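Local coordinates for invasion protein InvA (Salmonella enterica, PDB 2X49) that forms part of the inner-membrane export apparatus of a type III secretion system and is involved in invasion of intestinal epithelial cells, at residues 40-44 and 143-147; 171-176 and 205-211. All blocks are in the same frame, centred on the assembly; numbering follows the deposited sequence.

Contact 1 (40-44 and 143-147); sequences GVRLP and EYFGI
Y144 and F145 pack against V41, L43 and P44 where two loops of the C-terminal domain of InvA meet: the connection from helix 27-39 to strand 46-50, and the one from helix 125-139 to helix 147-158. The contact joins the loop leading into strand 46-50, an outer strand of the mixed four-stranded sheet, to the loop leading into helix 147-158. Its tight part is apolar. The aromatic ring of Y144 receives L43 over one face, in a CH-pi contact with CD2 4.1 Å from the ring centroid, displaced toward the rim where CZ lies 3.8 Å from that methyl. P44 closes on the root of the same side chain, its CG 3.6 Å from Y144 CB; a rigid proline fills this place without offering a backbone N-H that would need a partner. With CG set between the backbone N and the carbonyl carbon (chi1 61°), the tyrosine ring is directed obliquely across the 40-44 loop, into reach of the L43 methyl, and its hydroxyl reaches beyond to hydrogen-bond L137 O, so a long residue with a polar end suits a buried position. At the ring's edge the branched V41 uses both methyls: CG2 comes to the edge of the Y144 ring more loosely, 4.5 Å from CE1, while CG1 presses on F145.

The looser side lies at R42, whose side chain leads away from the contact, is exposed to solvent and makes a cation-pi interaction with F36. Its backbone still takes part through water 1, which donates to R42 O at 2.7 Å and to Y144 O at 2.8 Å, bridging two carbonyls that cannot bond each other. The closest apolar approach is V41 CG1 to F145 CE1, at 3.5 Å.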
loop_
_atom_site.group_PDB
_atom_site.type_symbol
_atom_site.label_atom_id
_atom_site.label_comp_id
_atom_site.label_asym_id
_atom_site.label_seq_id
_atom_site.Cartn_x
_atom_site.Cartn_y
_atom_site.Cartn_z
ATOM N N GLY A 40 1.706 5.354 -11.323
ATOM C CA GLY A 40 1.252 6.303 -12.328
ATOM C C GLY A 40 1.373 7.755 -11.979
ATOM O O GLY A 40 0.848 8.620 -12.682
ATOM N N VAL A 41 2.078 8.008 -10.905
ATOM C CA VAL A 41 2.354 9.402 -10.487
ATOM C C VAL A 41 3.814 9.595 -10.140
ATOM O O VAL A 41 4.571 8.668 -9.859
ATOM C CB VAL A 41 1.425 9.885 -9.360
ATOM C CG1 VAL A 41 -0.085 9.748 -9.795
ATOM C CG2 VAL A 41 1.698 9.089 -8.113
ATOM N N ARG A 42 4.197 10.849 -10.159
ATOM C CA ARG A 42 5.600 11.228 -10.002
ATOM C C ARG A 42 5.892 11.616 -8.575
ATOM O O ARG A 42 5.106 12.308 -7.928
ATOM C CB ARG A 42 5.929 12.404 -10.875
ATOM C CG ARG A 42 5.570 12.293 -12.315
ATOM C CD ARG A 42 6.692 11.659 -13.036
ATOM N NE ARG A 42 6.548 11.744 -14.494
ATOM C CZ ARG A 42 7.389 11.130 -15.318
ATOM N NH1 ARG A 42 8.396 10.485 -14.802
ATOM N NH2 ARG A 42 7.232 11.172 -16.620
ATOM N N LEU A 43 7.005 11.096 -8.072
ATOM C CA LEU A 43 7.504 11.594 -6.772
ATOM C C LEU A 43 8.290 12.875 -6.885
ATOM O O LEU A 43 8.787 13.206 -7.942
ATOM C CB LEU A 43 8.392 10.520 -6.095
ATOM C CG LEU A 43 7.784 9.151 -5.763
ATOM C CD1 LEU A 43 8.865 8.110 -5.346
ATOM C CD2 LEU A 43 6.816 9.326 -4.649
ATOM N N PRO A 44 8.435 13.603 -5.763
ATOM C CA PRO A 44 9.396 14.689 -5.728
ATOM C C PRO A 44 10.806 14.163 -5.857
ATOM O O PRO A 44 11.043 12.961 -5.840
ATOM C CB PRO A 44 9.262 15.229 -4.297
ATOM C CG PRO A 44 7.924 14.743 -3.831
ATOM C CD PRO A 44 7.777 13.424 -4.457
ATOM N N GLU A 143 0.876 14.370 0.266
ATOM C CA GLU A 143 2.035 15.246 0.518
ATOM C C GLU A 143 2.641 15.767 -0.756
ATOM O O GLU A 143 3.291 16.826 -0.728
ATOM C CB GLU A 143 3.134 14.568 1.387
ATOM C CG GLU A 143 2.690 14.237 2.826
ATOM C CD GLU A 143 2.562 15.459 3.731
ATOM O OE1 GLU A 143 3.031 16.568 3.364
ATOM O OE2 GLU A 143 2.008 15.290 4.842
ATOM N N TYR A 144 2.408 15.051 -1.849
ATOM C CA TYR A 144 3.077 15.337 -3.168
ATOM C C TYR A 144 2.205 15.239 -4.417
ATOM O O TYR A 144 2.666 15.312 -5.548
ATOM C CB TYR A 144 4.370 14.474 -3.343
ATOM C CG TYR A 144 4.108 13.018 -3.321
ATOM C CD1 TYR A 144 3.635 12.356 -4.453
ATOM C CD2 TYR A 144 4.193 12.296 -2.148
ATOM C CE1 TYR A 144 3.298 11.034 -4.419
ATOM C CE2 TYR A 144 3.901 10.992 -2.100
ATOM C CZ TYR A 144 3.427 10.341 -3.220
ATOM O OH TYR A 144 3.034 9.037 -3.189
ATOM N N PHE A 145 0.922 15.048 -4.201
ATOM C CA PHE A 145 -0.064 14.882 -5.322
ATOM C C PHE A 145 -1.379 15.586 -5.028
ATOM O O PHE A 145 -1.978 15.392 -3.971
ATOM C CB PHE A 145 -0.334 13.385 -5.548
ATOM C CG PHE A 145 -1.282 13.104 -6.668
ATOM C CD1 PHE A 145 -0.823 12.937 -7.962
ATOM C CD2 PHE A 145 -2.662 13.028 -6.424
ATOM C CE1 PHE A 145 -1.740 12.690 -9.007
ATOM C CE2 PHE A 145 -3.554 12.818 -7.471
ATOM C CZ PHE A 145 -3.093 12.659 -8.749
ATOM N N GLY A 146 -1.820 16.360 -6.008
ATOM C CA GLY A 146 -3.097 17.138 -5.938
ATOM C C GLY A 146 -3.709 17.535 -7.255
ATOM O O GLY A 146 -3.555 16.883 -8.265
ATOM N N ILE A 147 -4.371 18.674 -7.239
ATOM C CA ILE A 147 -5.168 19.106 -8.393
ATOM C C ILE A 147 -4.322 19.391 -9.617
ATOM O O ILE A 147 -4.722 19.154 -10.752
ATOM C CB ILE A 147 -5.999 20.392 -8.078
ATOM C CG1 ILE A 147 -7.101 20.060 -7.090
ATOM C CG2 ILE A 147 -6.556 20.952 -9.339
ATOM C CD1 ILE A 147 -8.111 19.077 -7.630
HETATM O O HOH W 1 2.796 13.744 -7.903
#

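Contact 2 (171-176 and 205-211)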
loop_
_atom_site.group_PDB
_atom_site.type_symbol
_atom_site.label_atom_id
_atom_site.label_comp_id
_atom_site.label_asym_id
_atom_site.label_seq_id
_atom_site.Cartn_x
_atom_site.Cartn_y
_atom_site.Cartn_z
ATOM N N HIS A 171 -19.834 15.781 -15.101
ATOM C CA HIS A 171 -20.386 15.092 -13.909
ATOM C C HIS A 171 -19.531 15.122 -12.642
ATOM O O HIS A 171 -19.990 14.802 -11.551
ATOM C CB HIS A 171 -20.811 13.645 -14.240
ATOM C CG HIS A 171 -21.879 13.591 -15.267
ATOM N ND1 HIS A 171 -23.186 13.915 -14.973
ATOM C CD2 HIS A 171 -21.847 13.323 -16.599
ATOM C CE1 HIS A 171 -23.909 13.851 -16.080
ATOM N NE2 HIS A 171 -23.132 13.468 -17.073
ATOM N N ALA A 172 -18.280 15.468 -12.832
ATOM C CA ALA A 172 -17.290 15.587 -11.743
ATOM C C ALA A 172 -16.326 16.711 -12.046
ATOM O O ALA A 172 -15.879 16.857 -13.180
ATOM C CB ALA A 172 -16.516 14.251 -11.559
ATOM N N THR A 173 -16.027 17.525 -11.039
ATOM C CA THR A 173 -15.021 18.574 -11.177
ATOM C C THR A 173 -13.630 18.014 -11.030
ATOM O O THR A 173 -13.451 16.905 -10.515
ATOM C CB THR A 173 -15.140 19.662 -10.115
ATOM O OG1 THR A 173 -14.991 19.053 -8.833
ATOM C CG2 THR A 173 -16.549 20.375 -10.186
ATOM N N VAL A 174 -12.662 18.822 -11.452
ATOM C CA VAL A 174 -11.237 18.447 -11.353
ATOM C C VAL A 174 -10.883 18.100 -9.899
ATOM O O VAL A 174 -10.187 17.132 -9.593
ATOM C CB VAL A 174 -10.286 19.544 -11.881
ATOM C CG1 VAL A 174 -8.863 19.168 -11.564
ATOM C CG2 VAL A 174 -10.465 19.757 -13.391
ATOM N N GLN A 175 -11.441 18.882 -9.002
ATOM C CA GLN A 175 -11.229 18.659 -7.567
ATOM C C GLN A 175 -11.729 17.300 -7.112
ATOM O O GLN A 175 -11.086 16.580 -6.327
ATOM C CB GLN A 175 -11.915 19.748 -6.737
ATOM C CG GLN A 175 -11.745 19.542 -5.251
ATOM C CD GLN A 175 -10.284 19.628 -4.800
ATOM O OE1 GLN A 175 -9.634 18.467 -4.605
ATOM N NE2 GLN A 175 -9.756 20.723 -4.608
ATOM N N ARG A 176 -12.892 16.943 -7.615
ATOM C CA ARG A 176 -13.525 15.663 -7.266
ATOM C C ARG A 176 -12.732 14.495 -7.836
ATOM O O ARG A 176 -12.474 13.521 -7.156
ATOM C CB ARG A 176 -14.998 15.633 -7.748
ATOM C CG ARG A 176 -15.678 14.349 -7.597
ATOM C CD ARG A 176 -15.650 13.758 -6.246
ATOM N NE ARG A 176 -16.022 14.664 -5.184
ATOM C CZ ARG A 176 -17.239 14.793 -4.687
ATOM N NH1 ARG A 176 -18.239 14.073 -5.166
ATOM N NH2 ARG A 176 -17.445 15.644 -3.704
ATOM N N ALA A 205 -20.090 8.679 -11.705
ATOM C CA ALA A 205 -20.132 10.067 -11.200
ATOM C C ALA A 205 -21.496 10.745 -11.411
ATOM O O ALA A 205 -21.871 11.574 -10.601
ATOM C CB ALA A 205 -18.979 10.932 -11.794
ATOM N N PRO A 206 -22.198 10.432 -12.503
ATOM C CA PRO A 206 -23.508 11.089 -12.637
ATOM C C PRO A 206 -24.446 10.815 -11.513
ATOM O O PRO A 206 -25.321 11.626 -11.201
ATOM C CB PRO A 206 -24.081 10.438 -13.890
ATOM C CG PRO A 206 -22.848 10.141 -14.713
ATOM C CD PRO A 206 -21.901 9.613 -13.688
ATOM N N ARG A 207 -24.327 9.617 -10.992
ATOM C CA ARG A 207 -25.262 9.103 -9.981
ATOM C C ARG A 207 -24.831 9.130 -8.521
ATOM O O ARG A 207 -25.663 9.061 -7.619
ATOM C CB ARG A 207 -25.651 7.667 -10.319
ATOM C CG ARG A 207 -26.492 7.573 -11.547
ATOM C CD ARG A 207 -27.241 6.277 -11.586
ATOM N NE ARG A 207 -27.763 6.014 -12.914
ATOM C CZ ARG A 207 -28.716 5.149 -13.177
ATOM N NH1 ARG A 207 -29.322 4.506 -12.189
ATOM N NH2 ARG A 207 -29.092 4.945 -14.412
ATOM N N GLU A 208 -23.537 9.174 -8.292
ATOM C CA GLU A 208 -23.005 9.136 -6.918
ATOM C C GLU A 208 -22.142 10.351 -6.643
ATOM O O GLU A 208 -21.058 10.493 -7.220
ATOM C CB GLU A 208 -22.173 7.854 -6.713
ATOM C CG GLU A 208 -21.733 7.659 -5.237
ATOM C CD GLU A 208 -22.856 7.808 -4.242
ATOM O OE1 GLU A 208 -23.706 6.878 -4.092
ATOM O OE2 GLU A 208 -22.906 8.844 -3.552
ATOM N N LYS A 209 -22.648 11.181 -5.731
ATOM C CA LYS A 209 -22.079 12.525 -5.405
ATOM C C LYS A 209 -21.297 12.535 -4.099
ATOM O O LYS A 209 -20.633 13.511 -3.755
ATOM C CB LYS A 209 -23.175 13.604 -5.373
ATOM C CG LYS A 209 -23.933 13.822 -6.709
ATOM C CD LYS A 209 -23.008 14.009 -7.856
ATOM C CE LYS A 209 -23.767 14.367 -9.138
ATOM N NZ LYS A 209 -22.978 14.224 -10.350
ATOM N N ASP A 210 -21.377 11.431 -3.382
ATOM C CA ASP A 210 -20.615 11.249 -2.114
ATOM C C ASP A 210 -19.277 10.611 -2.460
ATOM O O ASP A 210 -19.194 9.556 -3.077
ATOM C CB ASP A 210 -21.382 10.379 -1.128
ATOM C CG ASP A 210 -20.598 10.075 0.140
ATOM O OD1 ASP A 210 -20.864 10.741 1.177
ATOM O OD2 ASP A 210 -19.752 9.163 0.121
ATOM N N VAL A 211 -18.203 11.273 -2.083
ATOM C CA VAL A 211 -16.892 10.850 -2.590
ATOM C C VAL A 211 -16.451 9.463 -2.124
ATOM O O VAL A 211 -15.796 8.739 -2.860
ATOM C CB VAL A 211 -15.765 11.884 -2.291
ATOM C CG1 VAL A 211 -15.404 11.905 -0.833
ATOM C CG2 VAL A 211 -14.564 11.545 -3.111
HETATM O O HOH W 2 -24.319 14.856 -12.805
HETATM O O HOH W 3 -19.199 12.579 -7.289
#
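The imidazole of H171 carries P206 on one face: the proline CG stands over the ring centre, 3.7 Å from the centroid and 14° off the normal, a CH-pi contact for which the polarised CH groups of proline are well suited. At the ring's edge, in its plane, water 2 meets ND1 at 2.6 Å and also accepts from K209 NZ. The second flat group, the guanidinium of R176, has V211 CB 4.0 Å above its centre on one face, while water 3 lies at its edge and accepts from NH1.

The same NH1 donates to K209 O at 2.8 Å, with an N-H...O angle of 151°. The nitrogen sits well above the carbonyl plane, so the bond does not follow a lone pair. R176 gets there by bending at chi2 and chi3, which folds its chain back over V211. Water 3 also donates to E208 O, and R176 thereby engages two carbonyls of the 205-211 loop, one directly and one through water.

K209 donates the other way, from the 205-211 loop to the first segment. Its long chain returns to the start of its own loop, where NZ donates to A205 O at 2.9 Å and more weakly to H171 O. Nearby, the small side chains of A172 and A205 let the backbones come close, with their CB atoms 4.1 Å apart.

T173 and D210 are N-caps. T173 OG1 accepts from R176 N in the first turn of helix 174-185, whereas D210 OD2 caps N213 N of helix 211-221 while its OD1 is hydrogen-bonded to S259 OG. The contact thus joins the connection between helices 162-169 and 174-185 to the loop between helices 194-204 and 211-221, in an all-helical part of the chain.

Contact 1 closes before contact 2 opens along the chain, and their centres lie about 21 Å apart, yet the two touch directly. I147, at the end of the 143-147 segment, packs its CD1 on V174 O at 3.5 Å and also against Q175, so the start of helix 147-158 meets the start of helix 174-185. The latter helix serves both contacts: V41 touches L185, its last residue, and F145 O accepts from Q182. Contact 1 is the more buried, five of its six touching residues being buried; its centre lies about 15 Å from the centre of the chain, that of contact 2 about 25 Å. Neither includes N93 or E111, the residues of the calcium site.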